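Local coordinates for protein triacylglycerol lipase (Yarrowia lipolytica, PDB 3O0D) that probably hydrolyses triacylglycerols, as a secreted and glycosylated lipase of the alpha/beta-hydrolase fold, at residues Phe17-Ala22 and Leu183-Leu187; Arg23-Ile27 and Gln46-Phe50; Arg63-Asp67 and Asp93-Ile98; Leu124-Phe129 and Pro190-Asn194. All coordinates share one frame; numbering follows the deposited sequence.

Contact 1: residues Phe17-Ala22 and Leu183-Leu187; sequences FFEKYA and LVVTL
Tyr21 lies over Val185 and points its ring along the strand towards Leu183. CG2 of Val185 covers one face of that ring, 4.0 Å from Tyr21 CG, with the two side chains crossing at about a right angle; the other branch, Val185 CG1, reaches Tyr21 CB at 3.8 Å. Because Tyr21 CG stands anti to its carbonyl carbon (chi1 -69°), the ring is carried to Leu183, whose CD2 comes within 3.5 Å of Tyr21 OH. That methyl also meets the neighbouring aromatic, with Phe17 CE1 3.9 Å from Leu183 CD2, near the plane and at the edge of the Phe17 ring. Within the helix Tyr21 CD2 lies over one face of the Phe17 ring, toward its rim. At the other end Ala22 is short enough to let Leu187 in, CB to CD2 being 3.6 Å. The axes of the segments 17-22 and 183-187 cross at -72°, where helix 12-27 packs on a central strand of the alpha/beta-hydrolase sheet, and alternate strand residues face it. Beta-branched Val185 suits a strand and offers one methyl to each part of the tyrosine. An alanine in place of Tyr21 is likely to open a gap over Val185 and leave Gln80, which hydrogen-bonds the hydroxyl, without that partner. No hydrogen bond joins the two segments, so shape complementarity and the hydrophobic effect are likely to hold them together, while the phenol carries its polar end past the apolar layer to Gln80.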
loop_
_atom_site.group_PDB
_atom_site.type_symbol
_atom_site.label_atom_id
_atom_site.label_comp_id
_atom_site.label_asym_id
_atom_site.label_seq_id
_atom_site.Cartn_x
_atom_site.Cartn_y
_atom_site.Cartn_z
ATOM N N PHE A 17 6.662 -12.040 6.980
ATOM C CA PHE A 17 7.048 -10.759 6.453
ATOM C C PHE A 17 5.784 -9.989 6.004
ATOM O O PHE A 17 5.576 -8.816 6.404
ATOM C CB PHE A 17 7.957 -11.036 5.282
ATOM C CG PHE A 17 8.159 -9.845 4.342
ATOM C CD1 PHE A 17 9.071 -8.814 4.629
ATOM C CD2 PHE A 17 7.527 -9.908 3.122
ATOM C CE1 PHE A 17 9.274 -7.799 3.580
ATOM C CE2 PHE A 17 7.678 -8.919 2.158
ATOM C CZ PHE A 17 8.552 -7.876 2.416
ATOM N N PHE A 18 4.889 -10.659 5.296
ATOM C CA PHE A 18 3.658 -9.961 4.921
ATOM C C PHE A 18 2.837 -9.584 6.148
ATOM O O PHE A 18 2.315 -8.517 6.232
ATOM C CB PHE A 18 2.837 -10.808 3.962
ATOM C CG PHE A 18 3.526 -11.075 2.642
ATOM C CD1 PHE A 18 4.082 -10.048 1.904
ATOM C CD2 PHE A 18 3.601 -12.335 2.118
ATOM C CE1 PHE A 18 4.672 -10.292 0.716
ATOM C CE2 PHE A 18 4.208 -12.570 0.913
ATOM C CZ PHE A 18 4.757 -11.568 0.230
ATOM N N GLU A 19 2.725 -10.506 7.084
ATOM C CA GLU A 19 1.963 -10.233 8.326
ATOM C C GLU A 19 2.498 -9.059 9.053
ATOM O O GLU A 19 1.747 -8.234 9.581
ATOM C CB GLU A 19 1.954 -11.511 9.174
ATOM C CG GLU A 19 1.244 -11.352 10.524
ATOM C CD GLU A 19 1.305 -12.691 11.326
ATOM O OE1 GLU A 19 2.423 -13.094 11.708
ATOM O OE2 GLU A 19 0.212 -13.278 11.484
ATOM N N LYS A 20 3.831 -8.959 9.090
ATOM C CA LYS A 20 4.451 -7.786 9.691
ATOM C C LYS A 20 3.936 -6.430 9.152
ATOM O O LYS A 20 3.555 -5.546 10.008
ATOM C CB LYS A 20 5.996 -7.863 9.541
ATOM C CG LYS A 20 6.639 -6.536 9.958
ATOM C CD LYS A 20 8.188 -6.728 9.769
ATOM C CE LYS A 20 8.866 -5.370 9.890
ATOM N NZ LYS A 20 10.365 -5.512 9.755
ATOM N N TYR A 21 3.878 -6.345 7.826
ATOM C CA TYR A 21 3.456 -5.052 7.177
ATOM C C TYR A 21 1.928 -4.931 7.408
ATOM O O TYR A 21 1.388 -3.796 7.679
ATOM C CB TYR A 21 3.932 -4.863 5.709
ATOM C CG TYR A 21 5.426 -4.684 5.787
ATOM C CD1 TYR A 21 5.974 -3.443 6.162
ATOM C CD2 TYR A 21 6.259 -5.774 5.627
ATOM C CE1 TYR A 21 7.289 -3.284 6.353
ATOM C CE2 TYR A 21 7.638 -5.596 5.832
ATOM C CZ TYR A 21 8.109 -4.360 6.202
ATOM O OH TYR A 21 9.452 -4.186 6.405
ATOM N N ALA A 22 1.213 -6.035 7.436
ATOM C CA ALA A 22 -0.182 -5.851 7.773
ATOM C C ALA A 22 -0.380 -5.249 9.149
ATOM O O ALA A 22 -1.293 -4.454 9.376
ATOM C CB ALA A 22 -0.977 -7.243 7.673
ATOM N N LEU A 183 11.280 -0.182 0.271
ATOM C CA LEU A 183 10.350 -1.354 0.189
ATOM C C LEU A 183 8.929 -0.806 0.264
ATOM O O LEU A 183 8.683 0.015 1.078
ATOM C CB LEU A 183 10.618 -2.232 1.449
ATOM C CG LEU A 183 9.610 -3.414 1.536
ATOM C CD1 LEU A 183 9.524 -4.439 0.362
ATOM C CD2 LEU A 183 9.971 -4.048 2.922
ATOM N N VAL A 184 8.069 -1.288 -0.633
ATOM C CA VAL A 184 6.636 -0.785 -0.675
ATOM C C VAL A 184 5.768 -2.033 -0.510
ATOM O O VAL A 184 5.916 -3.000 -1.280
ATOM C CB VAL A 184 6.386 -0.191 -2.047
ATOM C CG1 VAL A 184 4.933 0.208 -2.176
ATOM C CG2 VAL A 184 7.230 1.056 -2.209
ATOM N N VAL A 185 4.915 -1.997 0.503
ATOM C CA VAL A 185 3.981 -3.153 0.614
ATOM C C VAL A 185 2.612 -2.441 0.799
ATOM O O VAL A 185 2.433 -1.694 1.753
ATOM C CB VAL A 185 4.237 -3.960 1.901
ATOM C CG1 VAL A 185 3.165 -5.105 2.030
ATOM C CG2 VAL A 185 5.700 -4.659 1.797
ATOM N N THR A 186 1.671 -2.809 -0.043
ATOM C CA THR A 186 0.341 -2.170 0.121
ATOM C C THR A 186 -0.651 -3.291 0.441
ATOM O O THR A 186 -0.423 -4.437 0.050
ATOM C CB THR A 186 -0.056 -1.439 -1.200
ATOM O OG1 THR A 186 -0.404 -2.322 -2.222
ATOM C CG2 THR A 186 1.128 -0.527 -1.748
ATOM N N LEU A 187 -1.788 -2.925 1.048
ATOM C CA LEU A 187 -2.830 -3.946 1.348
ATOM C C LEU A 187 -4.158 -3.337 0.916
ATOM O O LEU A 187 -4.485 -2.205 1.323
ATOM C CB LEU A 187 -2.842 -4.211 2.846
ATOM C CG LEU A 187 -1.464 -4.736 3.374
ATOM C CD1 LEU A 187 -0.720 -3.612 4.170
ATOM C CD2 LEU A 187 -1.739 -5.906 4.444
#

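Contact 2: residues Arg23-Ile27 and Gln46-Phe50; sequences RLANI and QCAHF
Gln46 OE1 receives NH1 of Arg23 at 2.8 Å, with a nearly straight angle of 167° at the hydrogen. The donor approaches in the carbonyl plane, on a lone pair; the oxygen lies only 3° out of the guanidinium plane, and the planes of the two groups are nearly coplanar. Gln46 gets there by a bend at chi2 (-57°), which folds its amide across the arginine chain. The two oxygens of the C-terminal carboxylate of Ile301 each accept from one amide, OXT from Gln46 NE2 and O from Asn26 ND2, so the C-terminus helps to fix both. Asn26 OD1 packs against the CG of Gln46. One face of the same guanidinium lies flat on the imidazole of His49, with Arg23 CZ 3.6 Å from His49 NE2, a stacked pair that suits a long, planar cation at the partly exposed surface; His49 ND1 bonds to Leu45 O, which helps to fix the ring.

Helix 12-27 is thus pinned to the connection leading to strand 53-60, in the N-terminal region of this lipase family. Cys47, tied to Cys43 by a disulfide, presents its SG to Ile27 CG2 at 3.6 Å. Next to the polar group Phe50 offers one ring face to Leu24, whose CD2 stands 3.7 Å from the ring centroid in a CH-pi contact, while Arg23 CB comes to the ring edge, 4.0 Å from Phe50 CE2. Ile27 CD1 reaches the same CE2 at 4.1 Å, and its branched chain also packs on the CB of Gln46, CG1 being 3.7 Å from it.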
loop_
_atom_site.group_PDB
_atom_site.type_symbol
_atom_site.label_atom_id
_atom_site.label_comp_id
_atom_site.label_asym_id
_atom_site.label_seq_id
_atom_site.Cartn_x
_atom_site.Cartn_y
_atom_site.Cartn_z
ATOM N N ARG A 23 0.420 -5.676 10.111
ATOM C CA ARG A 23 0.323 -5.114 11.417
ATOM C C ARG A 23 0.714 -3.620 11.454
ATOM O O ARG A 23 0.076 -2.876 12.070
ATOM C CB ARG A 23 1.182 -5.831 12.452
ATOM C CG ARG A 23 0.915 -7.300 12.674
ATOM C CD ARG A 23 1.671 -7.746 13.914
ATOM N NE ARG A 23 1.753 -9.171 14.078
ATOM C CZ ARG A 23 0.804 -9.929 14.570
ATOM N NH1 ARG A 23 -0.330 -9.432 14.979
ATOM N NH2 ARG A 23 1.027 -11.205 14.669
ATOM N N LEU A 24 1.786 -3.251 10.799
ATOM C CA LEU A 24 2.214 -1.860 10.798
ATOM C C LEU A 24 1.090 -0.997 10.171
ATOM O O LEU A 24 0.853 0.145 10.657
ATOM C CB LEU A 24 3.501 -1.652 10.003
ATOM C CG LEU A 24 4.662 -2.194 10.866
ATOM C CD1 LEU A 24 5.906 -2.346 9.885
ATOM C CD2 LEU A 24 5.088 -1.388 12.172
ATOM N N ALA A 25 0.542 -1.487 9.073
ATOM C CA ALA A 25 -0.623 -0.729 8.445
ATOM C C ALA A 25 -1.754 -0.584 9.379
ATOM O O ALA A 25 -2.401 0.508 9.415
ATOM C CB ALA A 25 -1.080 -1.469 7.222
ATOM N N ASN A 26 -2.086 -1.622 10.141
ATOM C CA ASN A 26 -3.191 -1.566 11.166
ATOM C C ASN A 26 -2.960 -0.524 12.174
ATOM O O ASN A 26 -3.881 0.233 12.513
ATOM C CB ASN A 26 -3.364 -3.015 11.729
ATOM C CG ASN A 26 -4.044 -3.078 13.057
ATOM O OD1 ASN A 26 -3.758 -2.315 13.968
ATOM N ND2 ASN A 26 -4.896 -4.104 13.215
ATOM N N ILE A 27 -1.679 -0.343 12.592
ATOM C CA ILE A 27 -1.349 0.671 13.574
ATOM C C ILE A 27 -1.647 2.127 13.039
ATOM O O ILE A 27 -1.828 3.067 13.858
ATOM C CB ILE A 27 0.136 0.431 14.066
ATOM C CG1 ILE A 27 0.092 -0.884 14.855
ATOM C CG2 ILE A 27 0.624 1.600 15.052
ATOM C CD1 ILE A 27 1.579 -1.453 14.983
ATOM N N GLN A 46 -1.109 -4.727 18.680
ATOM C CA GLN A 46 -0.297 -4.736 17.477
ATOM C C GLN A 46 1.053 -4.036 17.658
ATOM O O GLN A 46 2.027 -4.588 17.250
ATOM C CB GLN A 46 -1.028 -4.121 16.311
ATOM C CG GLN A 46 -2.350 -4.839 15.858
ATOM C CD GLN A 46 -2.193 -6.293 15.479
ATOM O OE1 GLN A 46 -1.134 -6.705 15.061
ATOM N NE2 GLN A 46 -3.275 -7.091 15.613
ATOM N N CYS A 47 1.123 -2.897 18.337
ATOM C CA CYS A 47 2.397 -2.222 18.587
ATOM C C CYS A 47 3.279 -3.136 19.453
ATOM O O CYS A 47 4.534 -2.991 19.375
ATOM C CB CYS A 47 2.203 -0.993 19.387
ATOM S SG CYS A 47 1.569 0.373 18.312
ATOM N N ALA A 48 2.649 -4.000 20.299
ATOM C CA ALA A 48 3.445 -4.876 21.194
ATOM C C ALA A 48 4.334 -5.859 20.434
ATOM O O ALA A 48 5.311 -6.344 21.056
ATOM C CB ALA A 48 2.572 -5.681 22.172
ATOM N N HIS A 49 4.088 -6.080 19.181
ATOM C CA HIS A 49 4.974 -6.954 18.350
ATOM C C HIS A 49 6.193 -6.263 17.796
ATOM O O HIS A 49 6.945 -6.888 16.992
ATOM C CB HIS A 49 4.179 -7.498 17.123
ATOM C CG HIS A 49 3.210 -8.561 17.477
ATOM N ND1 HIS A 49 1.947 -8.324 17.978
ATOM C CD2 HIS A 49 3.336 -9.911 17.372
ATOM C CE1 HIS A 49 1.347 -9.478 18.223
ATOM N NE2 HIS A 49 2.149 -10.449 17.823
ATOM N N PHE A 50 6.468 -4.992 18.255
ATOM C CA PHE A 50 7.553 -4.225 17.655
ATOM C C PHE A 50 8.552 -3.661 18.680
ATOM O O PHE A 50 8.617 -2.410 18.941
ATOM C CB PHE A 50 6.927 -3.061 16.874
ATOM C CG PHE A 50 6.314 -3.548 15.624
ATOM C CD1 PHE A 50 7.083 -3.927 14.567
ATOM C CD2 PHE A 50 4.925 -3.856 15.643
ATOM C CE1 PHE A 50 6.521 -4.459 13.370
ATOM C CE2 PHE A 50 4.315 -4.476 14.526
ATOM C CZ PHE A 50 5.091 -4.770 13.387
#

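Contact 3: residues Arg63-Asp67 and Asp93-Ile98; sequences RLIFD and DVITDI
Ile65 and Phe66 hold the central positions of a type I beta turn, closed by the backbone bond from Asp67 N to Leu64 O, which brings Ile65 CA to 6.5 Å from Val94 CA on helix 91-100. The Ile65 and Val94 side chains run antiparallel alongside one another. With CG1 anti to the backbone N (chi1 -177°) and a turn at chi2, Ile65 CD1 is carried to 4.1 Å from Val94 CG2 and 4.0 Å from Asp93 CB. OD2 of Asp97 lies near both Ile65 CG2, at 4.0 Å, and Ile65 CG1. The Phe66 ring meets the helix by its edge: CE1 lies 3.9 Å from Ile98 CG1, and CE2 lies 3.6 Å from Asp97 OD1. Since that oxygen sits near the ring plane, it probably profits from the slightly positive rim of the aromatic. With an alanine in place of Asp97, the Phe66 edge would probably lose its oxygen neighbour and a gap would open beside Ile65. Asp67 OD2 adds a bond from Leu64 N, which comes from above the carboxylate plane. Around the contact, Phe66 also packs on Phe129 of helix 127-150 and on Leu163 of helix 163-177, which Val94 touches as well, so the turn before strand 68-75 is wedged among three helices.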
loop_
_atom_site.group_PDB
_atom_site.type_symbol
_atom_site.label_atom_id
_atom_site.label_comp_id
_atom_site.label_asym_id
_atom_site.label_seq_id
_atom_site.Cartn_x
_atom_site.Cartn_y
_atom_site.Cartn_z
ATOM N N ARG A 63 -9.177 17.388 5.948
ATOM C CA ARG A 63 -9.843 18.486 5.178
ATOM C C ARG A 63 -10.590 18.061 3.928
ATOM O O ARG A 63 -11.692 18.612 3.628
ATOM C CB ARG A 63 -8.884 19.717 5.016
ATOM C CG ARG A 63 -8.824 20.435 6.375
ATOM C CD ARG A 63 -7.763 21.544 6.386
ATOM N NE ARG A 63 -6.398 21.018 6.222
ATOM C CZ ARG A 63 -5.311 21.784 6.248
ATOM N NH1 ARG A 63 -5.425 23.103 6.433
ATOM N NH2 ARG A 63 -4.112 21.244 6.077
ATOM N N LEU A 64 -10.045 17.075 3.198
ATOM C CA LEU A 64 -10.551 16.634 1.898
ATOM C C LEU A 64 -10.710 15.143 1.975
ATOM O O LEU A 64 -10.027 14.500 2.841
ATOM C CB LEU A 64 -9.567 16.965 0.801
ATOM C CG LEU A 64 -9.296 18.475 0.738
ATOM C CD1 LEU A 64 -8.118 18.794 -0.209
ATOM C CD2 LEU A 64 -10.601 19.219 0.304
ATOM N N ILE A 65 -11.585 14.639 1.101
ATOM C CA ILE A 65 -11.982 13.227 1.111
ATOM C C ILE A 65 -10.789 12.321 0.820
ATOM O O ILE A 65 -10.739 11.205 1.307
ATOM C CB ILE A 65 -13.158 12.940 0.133
ATOM C CG1 ILE A 65 -13.560 11.497 0.251
ATOM C CG2 ILE A 65 -12.799 13.230 -1.319
ATOM C CD1 ILE A 65 -14.215 11.210 1.616
ATOM N N PHE A 66 -9.816 12.829 0.084
ATOM C CA PHE A 66 -8.590 11.986 -0.167
ATOM C C PHE A 66 -7.375 12.303 0.682
ATOM O O PHE A 66 -6.234 11.845 0.352
ATOM C CB PHE A 66 -8.264 12.062 -1.623
ATOM C CG PHE A 66 -9.190 11.254 -2.473
ATOM C CD1 PHE A 66 -9.025 9.872 -2.595
ATOM C CD2 PHE A 66 -10.214 11.870 -3.183
ATOM C CE1 PHE A 66 -9.860 9.141 -3.365
ATOM C CE2 PHE A 66 -11.059 11.129 -3.992
ATOM C CZ PHE A 66 -10.933 9.789 -4.070
ATOM N N ASP A 67 -7.567 13.002 1.761
ATOM C CA ASP A 67 -6.476 13.320 2.668
ATOM C C ASP A 67 -6.125 12.096 3.552
ATOM O O ASP A 67 -6.913 11.135 3.662
ATOM C CB ASP A 67 -6.823 14.463 3.555
ATOM C CG ASP A 67 -6.616 15.834 2.855
ATOM O OD1 ASP A 67 -6.034 15.904 1.741
ATOM O OD2 ASP A 67 -6.998 16.814 3.504
ATOM N N ASP A 93 -16.931 6.039 3.168
ATOM C CA ASP A 93 -16.928 7.295 2.366
ATOM C C ASP A 93 -15.870 7.316 1.265
ATOM O O ASP A 93 -16.140 7.707 0.100
ATOM C CB ASP A 93 -16.766 8.561 3.204
ATOM C CG ASP A 93 -17.922 8.781 4.247
ATOM O OD1 ASP A 93 -18.985 8.066 4.255
ATOM O OD2 ASP A 93 -17.724 9.679 5.082
ATOM N N VAL A 94 -14.633 6.929 1.621
ATOM C CA VAL A 94 -13.607 6.917 0.620
ATOM C C VAL A 94 -13.914 5.898 -0.497
ATOM O O VAL A 94 -13.751 6.214 -1.689
ATOM C CB VAL A 94 -12.264 6.647 1.335
ATOM C CG1 VAL A 94 -11.190 6.553 0.260
ATOM C CG2 VAL A 94 -11.997 7.804 2.290
ATOM N N ILE A 95 -14.337 4.642 -0.164
ATOM C CA ILE A 95 -14.499 3.656 -1.224
ATOM C C ILE A 95 -15.664 4.080 -2.140
ATOM O O ILE A 95 -15.646 3.808 -3.328
ATOM C CB ILE A 95 -14.753 2.261 -0.602
ATOM C CG1 ILE A 95 -13.466 1.853 0.105
ATOM C CG2 ILE A 95 -15.308 1.209 -1.618
ATOM C CD1 ILE A 95 -13.673 0.772 1.200
ATOM N N THR A 96 -16.686 4.710 -1.525
ATOM C CA THR A 96 -17.820 5.156 -2.354
ATOM C C THR A 96 -17.306 6.158 -3.367
ATOM O O THR A 96 -17.649 6.055 -4.546
ATOM C CB THR A 96 -18.994 5.750 -1.526
ATOM O OG1 THR A 96 -19.498 4.762 -0.584
ATOM C CG2 THR A 96 -20.123 6.113 -2.485
ATOM N N ASP A 97 -16.474 7.117 -2.953
ATOM C CA ASP A 97 -15.917 8.029 -3.925
ATOM C C ASP A 97 -15.111 7.384 -5.008
ATOM O O ASP A 97 -15.194 7.721 -6.193
ATOM C CB ASP A 97 -15.072 9.033 -3.196
ATOM C CG ASP A 97 -15.049 10.294 -3.865
ATOM O OD1 ASP A 97 -14.455 10.333 -4.981
ATOM O OD2 ASP A 97 -15.639 11.240 -3.268
ATOM N N ILE A 98 -14.245 6.432 -4.652
ATOM C CA ILE A 98 -13.423 5.824 -5.650
ATOM C C ILE A 98 -14.198 4.997 -6.679
ATOM O O ILE A 98 -13.836 4.945 -7.872
ATOM C CB ILE A 98 -12.403 4.889 -4.922
ATOM C CG1 ILE A 98 -11.511 5.689 -4.011
ATOM C CG2 ILE A 98 -11.697 3.964 -5.878
ATOM C CD1 ILE A 98 -10.686 4.693 -3.006
#

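Contact 4: residues Leu124-Phe129 and Pro190-Asn194; sequences LVHNGF and PIVGN
His126 N gives a nearly straight hydrogen bond of 3.0 Å to Val192 O, and Asn194 N a more bent one of 3.1 Å to Leu124 O. Between them Val125 and Gly193 form a non-hydrogen-bonded antiparallel pair, their CA atoms 4.0 Å apart. Any side chain at Gly193 would run into the Leu124 carbonyl, which is consistent with a glycine here. Asn194 OD1 adds a weak bond from Leu124 N, while its main role lies outward, capping Phe197 N at the start of helix 195-206; the amide ND2 rests against the aliphatic part of Leu124 and makes a weak hydrogen bond to Asp122 O.

This single bridge ties the short strand 124-126, which pairs with strand 105-107, to the loop following the central strand 183-187 of the alpha/beta-hydrolase fold. Next to it Phe129 lays its ring edge against Ile191 O, with CE2 3.2 Å away. That buried carbonyl has no hydrogen-bond partner in the model, and the weakly positive ring edge may partly compensate. Phe129 CZ meets Pro190 CG obliquely at 3.5 Å, the apolar proline carbon against the tip of the phenylalanine. His126 is likely to steady the phenylalanine: with CG anti to the backbone N (chi1 -176°), its imidazole turns back over the first helical turn, where ND1 accepts from Phe129 N at 3.3 Å, as N-cap of helix 127-150, and sits above the centre of the Phe129 ring. Farther out, Leu163 and Ala166 of helix 163-177 back Phe129.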
loop_
_atom_site.group_PDB
_atom_site.type_symbol
_atom_site.label_atom_id
_atom_site.label_comp_id
_atom_site.label_asym_id
_atom_site.label_seq_id
_atom_site.Cartn_x
_atom_site.Cartn_y
_atom_site.Cartn_z
ATOM N N LEU A 124 -0.174 8.549 -16.127
ATOM C CA LEU A 124 -1.347 9.225 -15.663
ATOM C C LEU A 124 -1.972 8.474 -14.455
ATOM O O LEU A 124 -2.072 7.224 -14.484
ATOM C CB LEU A 124 -2.391 9.279 -16.782
ATOM C CG LEU A 124 -1.960 9.948 -18.110
ATOM C CD1 LEU A 124 -3.133 10.018 -19.066
ATOM C CD2 LEU A 124 -1.458 11.294 -17.860
ATOM N N VAL A 125 -2.372 9.249 -13.464
ATOM C CA VAL A 125 -2.881 8.702 -12.235
ATOM C C VAL A 125 -4.103 9.465 -11.735
ATOM O O VAL A 125 -4.229 10.712 -11.866
ATOM C CB VAL A 125 -1.797 8.759 -11.213
ATOM C CG1 VAL A 125 -0.653 7.797 -11.605
ATOM C CG2 VAL A 125 -1.276 10.135 -11.206
ATOM N N HIS A 126 -4.996 8.702 -11.108
ATOM C CA HIS A 126 -6.234 9.267 -10.573
ATOM C C HIS A 126 -5.963 10.513 -9.738
ATOM O O HIS A 126 -5.087 10.580 -8.837
ATOM C CB HIS A 126 -6.757 8.101 -9.717
ATOM C CG HIS A 126 -8.107 8.265 -9.054
ATOM N ND1 HIS A 126 -8.262 8.910 -7.846
ATOM C CD2 HIS A 126 -9.269 7.574 -9.252
ATOM C CE1 HIS A 126 -9.513 8.740 -7.411
ATOM N NE2 HIS A 126 -10.134 7.905 -8.235
ATOM N N ASN A 127 -6.686 11.584 -10.036
ATOM C CA ASN A 127 -6.377 12.848 -9.399
ATOM C C ASN A 127 -6.588 12.842 -7.888
ATOM O O ASN A 127 -5.961 13.587 -7.120
ATOM C CB ASN A 127 -7.278 13.934 -10.034
ATOM C CG ASN A 127 -6.993 15.310 -9.486
ATOM N N GLY A 128 -7.489 12.010 -7.425
ATOM C CA GLY A 128 -7.678 11.835 -6.024
ATOM C C GLY A 128 -6.431 11.193 -5.346
ATOM O O GLY A 128 -6.089 11.581 -4.270
ATOM N N PHE A 129 -5.893 10.159 -5.985
ATOM C CA PHE A 129 -4.721 9.394 -5.388
ATOM C C PHE A 129 -3.510 10.292 -5.417
ATOM O O PHE A 129 -2.695 10.240 -4.492
ATOM C CB PHE A 129 -4.447 8.111 -6.170
ATOM C CG PHE A 129 -5.609 7.116 -6.070
ATOM C CD1 PHE A 129 -6.372 7.063 -4.912
ATOM C CD2 PHE A 129 -5.922 6.297 -7.132
ATOM C CE1 PHE A 129 -7.442 6.227 -4.845
ATOM C CE2 PHE A 129 -7.045 5.417 -7.037
ATOM C CZ PHE A 129 -7.761 5.418 -5.877
ATOM N N PRO A 190 -6.348 0.181 -4.149
ATOM C CA PRO A 190 -7.138 0.346 -5.370
ATOM C C PRO A 190 -6.211 0.571 -6.593
ATOM O O PRO A 190 -4.963 0.810 -6.383
ATOM C CB PRO A 190 -7.998 1.609 -5.043
ATOM C CG PRO A 190 -7.147 2.443 -4.067
ATOM C CD PRO A 190 -6.377 1.311 -3.228
ATOM N N ILE A 191 -6.726 0.428 -7.827
ATOM C CA ILE A 191 -5.923 0.672 -9.017
ATOM C C ILE A 191 -5.582 2.180 -9.116
ATOM O O ILE A 191 -6.484 3.014 -9.022
ATOM C CB ILE A 191 -6.716 0.251 -10.248
ATOM C CG1 ILE A 191 -7.175 -1.185 -10.141
ATOM C CG2 ILE A 191 -5.791 0.343 -11.529
ATOM C CD1 ILE A 191 -8.287 -1.543 -11.145
ATOM N N VAL A 192 -4.313 2.513 -9.259
ATOM C CA VAL A 192 -3.858 3.875 -9.133
ATOM C C VAL A 192 -3.895 4.675 -10.479
ATOM O O VAL A 192 -4.215 5.909 -10.490
ATOM C CB VAL A 192 -2.446 3.850 -8.445
ATOM C CG1 VAL A 192 -1.804 5.182 -8.520
ATOM C CG2 VAL A 192 -2.664 3.454 -6.882
ATOM N N GLY A 193 -3.522 4.026 -11.548
ATOM C CA GLY A 193 -3.333 4.742 -12.850
ATOM C C GLY A 193 -3.615 3.937 -14.082
ATOM O O GLY A 193 -4.202 2.863 -14.055
ATOM N N ASN A 194 -3.114 4.433 -15.207
ATOM C CA ASN A 194 -3.370 3.810 -16.461
ATOM C C ASN A 194 -2.283 2.838 -16.938
ATOM O O ASN A 194 -1.383 2.501 -16.171
ATOM C CB ASN A 194 -3.633 4.984 -17.467
ATOM C CG ASN A 194 -2.330 5.664 -17.868
ATOM O OD1 ASN A 194 -1.330 5.598 -17.130
ATOM N ND2 ASN A 194 -2.316 6.303 -19.069
#

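Overall arrangement
Contacts 1 and 2 share helix 12-27, with centres 11 Å apart; Leu187 CD1 touches Ala25 CB at 3.7 Å, and Lys20 O approaches Phe50 CZ at 3.8 Å. Contacts 3 and 4 form a second cluster, centres 13 Å apart, in which Phe66 CZ packs 3.8 Å from His126 CE1. Strand 183-187 leads from contact 1 towards the loop of contact 4, though their centres are 21 Å apart. Contacts 2 and 4 lie on opposite sides of the chain's centre. Leu187, Val94 and Pro190 lie near the probable catalytic triad of Ser162, Asp230 and His289 without touching it, whereas Ile95 of contact 3 touches His289. A potassium ion lies about 4 Å from the Val192 side chain.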